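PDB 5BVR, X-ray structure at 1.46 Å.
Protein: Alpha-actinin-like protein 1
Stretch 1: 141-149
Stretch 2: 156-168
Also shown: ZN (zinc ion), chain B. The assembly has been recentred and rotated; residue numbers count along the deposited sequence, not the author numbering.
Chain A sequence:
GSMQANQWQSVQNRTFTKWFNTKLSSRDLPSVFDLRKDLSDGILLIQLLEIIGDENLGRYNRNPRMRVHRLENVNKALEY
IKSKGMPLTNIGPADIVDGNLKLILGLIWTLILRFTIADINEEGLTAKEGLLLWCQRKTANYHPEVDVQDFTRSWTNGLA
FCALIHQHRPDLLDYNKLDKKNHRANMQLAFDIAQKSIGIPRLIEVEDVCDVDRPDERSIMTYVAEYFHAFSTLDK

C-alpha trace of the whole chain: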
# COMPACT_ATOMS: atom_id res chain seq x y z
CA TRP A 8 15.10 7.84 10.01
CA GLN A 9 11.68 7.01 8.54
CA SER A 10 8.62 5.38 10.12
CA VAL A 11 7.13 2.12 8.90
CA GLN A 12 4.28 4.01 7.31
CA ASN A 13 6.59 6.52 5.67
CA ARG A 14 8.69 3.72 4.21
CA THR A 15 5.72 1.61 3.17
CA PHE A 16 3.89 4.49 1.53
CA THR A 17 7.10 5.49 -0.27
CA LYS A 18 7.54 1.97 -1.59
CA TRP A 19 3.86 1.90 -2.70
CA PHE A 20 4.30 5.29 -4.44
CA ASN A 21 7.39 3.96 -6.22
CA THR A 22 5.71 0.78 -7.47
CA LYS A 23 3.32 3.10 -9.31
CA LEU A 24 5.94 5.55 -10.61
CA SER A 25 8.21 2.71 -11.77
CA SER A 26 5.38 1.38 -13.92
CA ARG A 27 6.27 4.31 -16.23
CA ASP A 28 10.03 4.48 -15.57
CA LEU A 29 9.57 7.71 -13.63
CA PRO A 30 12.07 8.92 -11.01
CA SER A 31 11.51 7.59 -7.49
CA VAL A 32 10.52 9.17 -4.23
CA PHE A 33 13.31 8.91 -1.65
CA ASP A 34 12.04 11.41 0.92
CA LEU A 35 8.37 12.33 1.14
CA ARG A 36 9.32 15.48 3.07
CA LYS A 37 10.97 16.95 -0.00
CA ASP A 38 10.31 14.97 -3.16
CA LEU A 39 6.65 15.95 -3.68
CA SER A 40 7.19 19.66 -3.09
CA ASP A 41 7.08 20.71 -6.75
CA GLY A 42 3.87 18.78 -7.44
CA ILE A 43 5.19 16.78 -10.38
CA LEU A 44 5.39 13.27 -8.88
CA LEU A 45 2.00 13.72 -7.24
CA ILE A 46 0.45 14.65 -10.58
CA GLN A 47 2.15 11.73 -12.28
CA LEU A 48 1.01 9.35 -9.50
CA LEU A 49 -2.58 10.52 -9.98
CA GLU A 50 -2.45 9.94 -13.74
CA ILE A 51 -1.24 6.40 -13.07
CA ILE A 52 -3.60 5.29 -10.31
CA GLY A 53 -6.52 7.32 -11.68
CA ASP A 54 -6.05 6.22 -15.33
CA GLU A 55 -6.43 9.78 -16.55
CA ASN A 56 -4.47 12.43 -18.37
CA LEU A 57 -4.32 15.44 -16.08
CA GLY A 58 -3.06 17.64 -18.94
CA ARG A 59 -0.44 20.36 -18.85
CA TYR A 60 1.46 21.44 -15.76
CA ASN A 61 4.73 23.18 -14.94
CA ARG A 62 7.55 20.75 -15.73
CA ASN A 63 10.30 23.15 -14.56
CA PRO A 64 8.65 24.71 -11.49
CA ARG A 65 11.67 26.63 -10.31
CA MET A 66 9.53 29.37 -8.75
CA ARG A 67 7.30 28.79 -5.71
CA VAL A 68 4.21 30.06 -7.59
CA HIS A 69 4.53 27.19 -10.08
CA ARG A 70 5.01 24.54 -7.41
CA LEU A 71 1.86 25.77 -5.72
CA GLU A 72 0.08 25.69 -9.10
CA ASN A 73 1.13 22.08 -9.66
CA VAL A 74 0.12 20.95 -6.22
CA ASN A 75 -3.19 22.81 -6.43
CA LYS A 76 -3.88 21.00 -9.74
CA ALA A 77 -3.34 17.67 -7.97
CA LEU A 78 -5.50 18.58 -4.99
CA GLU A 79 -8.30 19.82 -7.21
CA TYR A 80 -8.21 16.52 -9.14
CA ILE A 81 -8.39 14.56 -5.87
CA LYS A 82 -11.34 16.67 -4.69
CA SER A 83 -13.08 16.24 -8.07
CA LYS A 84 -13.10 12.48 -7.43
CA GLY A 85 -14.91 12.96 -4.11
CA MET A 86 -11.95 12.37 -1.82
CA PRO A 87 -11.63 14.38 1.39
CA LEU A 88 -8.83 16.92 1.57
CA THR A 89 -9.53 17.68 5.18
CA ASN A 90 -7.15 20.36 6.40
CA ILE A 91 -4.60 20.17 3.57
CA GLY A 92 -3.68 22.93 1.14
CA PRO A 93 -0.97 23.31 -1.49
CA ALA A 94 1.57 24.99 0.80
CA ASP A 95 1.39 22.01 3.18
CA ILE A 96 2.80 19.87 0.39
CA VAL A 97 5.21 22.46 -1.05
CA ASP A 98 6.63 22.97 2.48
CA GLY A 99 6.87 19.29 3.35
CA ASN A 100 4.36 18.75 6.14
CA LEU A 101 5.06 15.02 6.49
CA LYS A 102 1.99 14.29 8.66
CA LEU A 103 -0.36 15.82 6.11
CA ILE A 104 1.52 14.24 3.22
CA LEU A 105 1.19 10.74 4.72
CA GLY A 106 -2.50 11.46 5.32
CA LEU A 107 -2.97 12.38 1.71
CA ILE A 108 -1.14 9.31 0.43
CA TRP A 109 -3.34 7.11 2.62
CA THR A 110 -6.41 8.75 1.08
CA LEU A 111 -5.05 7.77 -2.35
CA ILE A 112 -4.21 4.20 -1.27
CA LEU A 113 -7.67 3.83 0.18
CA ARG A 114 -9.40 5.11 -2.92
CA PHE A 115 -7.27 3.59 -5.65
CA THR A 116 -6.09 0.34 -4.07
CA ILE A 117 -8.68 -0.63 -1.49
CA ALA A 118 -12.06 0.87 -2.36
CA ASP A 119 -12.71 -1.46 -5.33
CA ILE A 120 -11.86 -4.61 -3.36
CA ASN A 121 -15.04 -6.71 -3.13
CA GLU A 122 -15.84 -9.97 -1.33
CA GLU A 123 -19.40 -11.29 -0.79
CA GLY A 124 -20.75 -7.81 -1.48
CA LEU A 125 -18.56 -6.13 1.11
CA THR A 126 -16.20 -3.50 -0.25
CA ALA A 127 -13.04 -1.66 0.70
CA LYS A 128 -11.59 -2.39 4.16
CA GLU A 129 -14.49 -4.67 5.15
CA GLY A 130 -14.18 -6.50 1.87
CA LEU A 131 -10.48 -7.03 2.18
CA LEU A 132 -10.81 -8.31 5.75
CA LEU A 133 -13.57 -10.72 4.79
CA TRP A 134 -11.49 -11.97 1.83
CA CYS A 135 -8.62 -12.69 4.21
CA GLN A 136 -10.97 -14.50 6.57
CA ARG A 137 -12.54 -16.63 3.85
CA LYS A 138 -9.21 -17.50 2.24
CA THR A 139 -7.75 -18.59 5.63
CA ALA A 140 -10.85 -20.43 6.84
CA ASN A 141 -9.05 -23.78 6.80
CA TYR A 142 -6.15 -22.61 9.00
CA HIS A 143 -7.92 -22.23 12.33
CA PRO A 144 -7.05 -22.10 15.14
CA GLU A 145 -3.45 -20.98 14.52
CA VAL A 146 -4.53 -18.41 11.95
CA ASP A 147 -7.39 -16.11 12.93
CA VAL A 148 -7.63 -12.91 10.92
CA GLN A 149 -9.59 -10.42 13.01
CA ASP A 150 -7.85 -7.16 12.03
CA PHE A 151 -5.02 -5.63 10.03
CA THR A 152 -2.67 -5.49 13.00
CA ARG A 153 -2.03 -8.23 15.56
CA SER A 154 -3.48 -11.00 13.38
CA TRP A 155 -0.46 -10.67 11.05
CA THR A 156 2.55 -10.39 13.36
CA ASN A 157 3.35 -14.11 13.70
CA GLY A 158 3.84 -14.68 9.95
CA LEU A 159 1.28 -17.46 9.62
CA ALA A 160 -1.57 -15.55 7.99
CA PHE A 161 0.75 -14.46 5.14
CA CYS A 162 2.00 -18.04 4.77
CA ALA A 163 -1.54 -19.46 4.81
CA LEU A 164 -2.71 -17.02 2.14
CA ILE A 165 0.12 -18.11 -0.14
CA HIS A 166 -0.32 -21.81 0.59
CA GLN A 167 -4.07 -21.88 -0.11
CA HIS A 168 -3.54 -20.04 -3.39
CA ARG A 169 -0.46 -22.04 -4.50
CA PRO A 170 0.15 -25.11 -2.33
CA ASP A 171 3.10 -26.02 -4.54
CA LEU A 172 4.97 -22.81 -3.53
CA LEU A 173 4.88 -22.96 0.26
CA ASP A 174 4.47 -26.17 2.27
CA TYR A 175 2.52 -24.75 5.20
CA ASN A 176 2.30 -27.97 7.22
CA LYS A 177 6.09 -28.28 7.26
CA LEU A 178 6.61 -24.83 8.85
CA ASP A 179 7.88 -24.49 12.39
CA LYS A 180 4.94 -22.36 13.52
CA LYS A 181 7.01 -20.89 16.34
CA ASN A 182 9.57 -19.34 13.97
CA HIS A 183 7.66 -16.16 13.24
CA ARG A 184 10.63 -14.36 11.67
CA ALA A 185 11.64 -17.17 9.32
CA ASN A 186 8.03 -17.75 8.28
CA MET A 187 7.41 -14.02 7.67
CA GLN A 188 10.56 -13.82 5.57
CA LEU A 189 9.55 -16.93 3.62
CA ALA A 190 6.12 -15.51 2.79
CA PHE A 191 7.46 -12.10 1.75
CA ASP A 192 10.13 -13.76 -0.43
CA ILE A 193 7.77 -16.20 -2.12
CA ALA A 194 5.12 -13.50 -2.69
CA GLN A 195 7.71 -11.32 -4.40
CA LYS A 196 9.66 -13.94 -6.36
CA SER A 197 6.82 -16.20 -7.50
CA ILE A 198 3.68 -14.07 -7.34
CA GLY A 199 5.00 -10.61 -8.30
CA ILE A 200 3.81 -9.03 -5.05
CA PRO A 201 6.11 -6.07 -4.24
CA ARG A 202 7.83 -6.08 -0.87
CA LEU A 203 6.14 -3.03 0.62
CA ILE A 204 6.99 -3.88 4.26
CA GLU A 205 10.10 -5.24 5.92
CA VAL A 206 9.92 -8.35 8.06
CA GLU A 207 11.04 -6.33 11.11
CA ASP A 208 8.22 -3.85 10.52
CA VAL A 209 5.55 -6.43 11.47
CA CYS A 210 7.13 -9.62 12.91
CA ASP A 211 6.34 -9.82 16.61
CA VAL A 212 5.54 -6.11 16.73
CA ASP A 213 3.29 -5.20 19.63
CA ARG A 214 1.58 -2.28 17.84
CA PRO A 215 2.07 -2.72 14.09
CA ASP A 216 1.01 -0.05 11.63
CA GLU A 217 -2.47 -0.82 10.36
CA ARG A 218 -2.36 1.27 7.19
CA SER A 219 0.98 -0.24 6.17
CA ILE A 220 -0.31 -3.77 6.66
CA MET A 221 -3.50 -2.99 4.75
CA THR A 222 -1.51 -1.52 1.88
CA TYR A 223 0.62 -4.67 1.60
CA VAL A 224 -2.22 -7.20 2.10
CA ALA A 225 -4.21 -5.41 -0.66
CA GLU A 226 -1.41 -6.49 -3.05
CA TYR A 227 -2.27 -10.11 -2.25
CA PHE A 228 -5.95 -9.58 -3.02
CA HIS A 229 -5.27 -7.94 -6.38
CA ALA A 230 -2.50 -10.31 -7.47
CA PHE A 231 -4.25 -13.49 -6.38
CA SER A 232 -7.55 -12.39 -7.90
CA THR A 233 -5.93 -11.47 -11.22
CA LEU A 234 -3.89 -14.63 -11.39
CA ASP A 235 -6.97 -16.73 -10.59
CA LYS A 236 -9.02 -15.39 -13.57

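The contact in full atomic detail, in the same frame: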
# COMPACT_ATOMS: atom_id res chain seq x y z
N ASN A 141 -9.50 -22.43 6.46
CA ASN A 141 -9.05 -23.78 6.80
C ASN A 141 -7.83 -23.86 7.70
O ASN A 141 -7.30 -24.96 7.94
CB ASN A 141 -8.78 -24.57 5.52
CG ASN A 141 -10.06 -24.83 4.74
OD1 ASN A 141 -11.13 -24.99 5.31
ND2 ASN A 141 -9.94 -24.86 3.42
N TYR A 142 -7.40 -22.72 8.24
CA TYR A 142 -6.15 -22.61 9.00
C TYR A 142 -6.37 -22.28 10.48
O TYR A 142 -5.42 -21.95 11.19
CB TYR A 142 -5.22 -21.58 8.32
CG TYR A 142 -4.81 -22.00 6.94
CD1 TYR A 142 -5.67 -21.83 5.85
CD2 TYR A 142 -3.58 -22.61 6.71
CE1 TYR A 142 -5.30 -22.24 4.60
CE2 TYR A 142 -3.21 -23.02 5.45
CZ TYR A 142 -4.07 -22.82 4.39
OH TYR A 142 -3.71 -23.25 3.12
N HIS A 143 -7.62 -22.37 10.92
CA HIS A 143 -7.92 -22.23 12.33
C HIS A 143 -7.47 -23.48 13.07
O HIS A 143 -7.55 -24.59 12.53
CB HIS A 143 -9.41 -22.01 12.54
CG HIS A 143 -9.89 -20.71 11.98
ND1 HIS A 143 -9.74 -19.51 12.65
CD2 HIS A 143 -10.47 -20.40 10.80
CE1 HIS A 143 -10.23 -18.53 11.92
NE2 HIS A 143 -10.68 -19.04 10.79
N PRO A 144 -7.04 -23.33 14.33
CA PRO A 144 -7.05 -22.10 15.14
C PRO A 144 -5.81 -21.23 15.07
O PRO A 144 -5.85 -20.12 15.59
CB PRO A 144 -7.20 -22.64 16.55
CG PRO A 144 -6.45 -23.93 16.50
CD PRO A 144 -6.70 -24.51 15.15
N GLU A 145 -4.72 -21.72 14.48
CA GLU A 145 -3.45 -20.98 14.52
C GLU A 145 -3.51 -19.66 13.76
O GLU A 145 -2.87 -18.68 14.15
CB GLU A 145 -2.32 -21.83 13.96
CG GLU A 145 -1.94 -23.01 14.83
CD GLU A 145 -2.56 -24.31 14.35
OE1 GLU A 145 -3.69 -24.28 13.79
OE2 GLU A 145 -1.92 -25.37 14.53
N VAL A 146 -4.24 -19.65 12.66
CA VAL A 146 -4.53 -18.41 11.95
C VAL A 146 -5.95 -17.96 12.29
O VAL A 146 -6.89 -18.75 12.28
CB VAL A 146 -4.41 -18.62 10.42
CG1 VAL A 146 -4.85 -17.37 9.65
CG2 VAL A 146 -2.99 -19.00 10.05
N ASP A 147 -6.09 -16.68 12.62
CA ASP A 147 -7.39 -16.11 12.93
C ASP A 147 -7.34 -14.63 12.60
O ASP A 147 -6.90 -13.80 13.40
CB ASP A 147 -7.75 -16.32 14.40
CG ASP A 147 -9.15 -15.85 14.73
OD1 ASP A 147 -9.97 -15.63 13.82
OD2 ASP A 147 -9.44 -15.70 15.94
N VAL A 148 -7.75 -14.28 11.39
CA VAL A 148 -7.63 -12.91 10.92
C VAL A 148 -8.81 -12.10 11.44
O VAL A 148 -9.95 -12.32 11.03
CB VAL A 148 -7.53 -12.84 9.40
CG1 VAL A 148 -7.46 -11.40 8.96
CG2 VAL A 148 -6.30 -13.56 8.93
N GLN A 149 -8.54 -11.20 12.37
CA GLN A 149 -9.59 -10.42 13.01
C GLN A 149 -9.39 -8.92 12.81
O GLN A 149 -10.25 -8.12 13.21
CB GLN A 149 -9.61 -10.71 14.52
CG GLN A 149 -10.12 -12.10 14.86
CD GLN A 149 -11.52 -12.36 14.30
OE1 GLN A 149 -12.36 -11.46 14.27
NE2 GLN A 149 -11.76 -13.59 13.85
N THR A 156 1.19 -10.55 12.85
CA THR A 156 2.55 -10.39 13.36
C THR A 156 3.31 -11.69 13.57
O THR A 156 4.52 -11.67 13.71
CB THR A 156 2.56 -9.54 14.65
OG1 THR A 156 1.82 -10.20 15.69
CG2 THR A 156 2.00 -8.13 14.37
N ASN A 157 2.63 -12.84 13.53
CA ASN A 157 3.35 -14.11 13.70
C ASN A 157 3.74 -14.79 12.39
O ASN A 157 4.30 -15.88 12.41
CB ASN A 157 2.61 -15.08 14.63
CG ASN A 157 1.38 -15.72 14.00
OD1 ASN A 157 1.17 -15.63 12.80
ND2 ASN A 157 0.57 -16.37 14.80
N GLY A 158 3.43 -14.15 11.25
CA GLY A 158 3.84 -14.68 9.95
C GLY A 158 2.89 -15.69 9.31
O GLY A 158 2.96 -15.91 8.09
N LEU A 159 2.03 -16.30 10.11
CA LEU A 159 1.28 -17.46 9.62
C LEU A 159 0.18 -17.07 8.66
O LEU A 159 -0.08 -17.82 7.70
CB LEU A 159 0.70 -18.29 10.76
CG LEU A 159 1.74 -19.06 11.58
CD1 LEU A 159 1.06 -19.75 12.77
CD2 LEU A 159 2.50 -20.06 10.72
N ALA A 160 -0.49 -15.95 8.90
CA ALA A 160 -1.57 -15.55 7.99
C ALA A 160 -1.03 -15.33 6.56
O ALA A 160 -1.65 -15.75 5.58
CB ALA A 160 -2.32 -14.33 8.48
N PHE A 161 0.12 -14.66 6.44
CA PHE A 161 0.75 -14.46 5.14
C PHE A 161 1.07 -15.82 4.52
O PHE A 161 0.79 -16.04 3.33
CB PHE A 161 2.02 -13.62 5.21
CG PHE A 161 1.78 -12.17 5.50
CD1 PHE A 161 1.12 -11.36 4.60
CD2 PHE A 161 2.26 -11.60 6.67
CE1 PHE A 161 0.92 -10.00 4.85
CE2 PHE A 161 2.07 -10.22 6.91
CZ PHE A 161 1.38 -9.45 6.00
N CYS A 162 1.65 -16.72 5.30
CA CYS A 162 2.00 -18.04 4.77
C CYS A 162 0.77 -18.82 4.34
O CYS A 162 0.79 -19.49 3.30
CB CYS A 162 2.79 -18.86 5.78
SG CYS A 162 4.49 -18.27 6.05
N ALA A 163 -0.31 -18.72 5.12
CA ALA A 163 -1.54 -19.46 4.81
C ALA A 163 -2.16 -18.92 3.53
O ALA A 163 -2.66 -19.69 2.71
CB ALA A 163 -2.52 -19.36 5.94
N LEU A 164 -2.15 -17.59 3.36
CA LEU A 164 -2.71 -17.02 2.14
C LEU A 164 -2.00 -17.56 0.92
O LEU A 164 -2.63 -17.90 -0.06
CB LEU A 164 -2.60 -15.49 2.17
CG LEU A 164 -3.66 -14.73 2.95
CD1 LEU A 164 -3.32 -13.24 2.93
CD2 LEU A 164 -5.05 -14.94 2.40
N ILE A 165 -0.67 -17.62 0.98
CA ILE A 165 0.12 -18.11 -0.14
C ILE A 165 -0.16 -19.59 -0.36
O ILE A 165 -0.41 -20.03 -1.50
CB ILE A 165 1.61 -17.89 0.10
CG1 ILE A 165 1.90 -16.38 0.09
CG2 ILE A 165 2.44 -18.57 -0.98
CD1 ILE A 165 3.28 -16.03 0.55
N HIS A 166 -0.10 -20.37 0.71
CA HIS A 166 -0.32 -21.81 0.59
C HIS A 166 -1.68 -22.16 -0.03
O HIS A 166 -1.77 -23.07 -0.88
CB HIS A 166 -0.17 -22.47 1.96
CG HIS A 166 -0.48 -23.93 1.96
ND1 HIS A 166 -1.60 -24.44 2.59
CD2 HIS A 166 0.18 -24.98 1.43
CE1 HIS A 166 -1.61 -25.76 2.43
NE2 HIS A 166 -0.54 -26.11 1.75
N GLN A 167 -2.75 -21.50 0.39
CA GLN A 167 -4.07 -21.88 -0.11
C GLN A 167 -4.22 -21.50 -1.58
O GLN A 167 -4.94 -22.17 -2.33
CB GLN A 167 -5.21 -21.31 0.73
CG GLN A 167 -5.27 -19.82 0.83
CD GLN A 167 -5.95 -19.19 -0.35
OE1 GLN A 167 -6.94 -19.73 -0.87
NE2 GLN A 167 -5.46 -18.01 -0.76
N HIS A 168 -3.49 -20.47 -2.00
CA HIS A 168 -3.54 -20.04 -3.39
C HIS A 168 -2.62 -20.89 -4.28
O HIS A 168 -2.98 -21.23 -5.42
CB HIS A 168 -3.18 -18.55 -3.44
CG HIS A 168 -2.91 -18.02 -4.81
ND1 HIS A 168 -3.90 -17.80 -5.76
CD2 HIS A 168 -1.73 -17.68 -5.38
CE1 HIS A 168 -3.32 -17.30 -6.84
NE2 HIS A 168 -2.01 -17.25 -6.65
ZN ZN B . -5.77 -17.90 -5.59
O HOH W 1 -1.84 -16.59 13.29
O HOH W 2 -6.57 -16.96 -3.68
O HOH W 3 -6.26 -19.85 -5.55

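Residues 141-149 form an irregular segment that runs alongside the helix spanning 159-168. The backbones come closest at Val-146 and Ala-160, whose CA atoms are 5.7 Å apart, and separate slightly to 7.0 Å between the CA atoms of Tyr-142 and Ala-163. A turn closed by Val-146 N donating to Tyr-142 O (3.0 Å) places both side chains along the helix. Gly-158 occupies the N-cap; at its phi/psi of 87/-20 a CB would jam against the carbonyl O of Asn-157. The Asn-157 side chain folds back so that its OD1 accepts from Leu-159 N (2.9 Å).

Tyr-142 contributes the largest buried area. Its ring lies flat against the small Ala-163, whose CB sits 3.6 Å from the ring centroid, almost on the ring normal. Beyond it, Tyr-142 OH meets His-166 ND1 in a very short hydrogen bond of 2.5 Å, the two rings rim to rim with nearly perpendicular planes. Val-146 fills the adjoining apolar patch: CG2 packs on Leu-159 CB (3.8 Å) and CG1 on Ala-160 CB (4.1 Å), while Val-148 CG2 reaches that same methyl at 4.1 Å. Alanine at 160 and 163 keeps the helix surface low enough for this approach. At the periphery, water 1 bridges Glu-145 O (2.5 Å) and Asn-157 ND2 (2.9 Å).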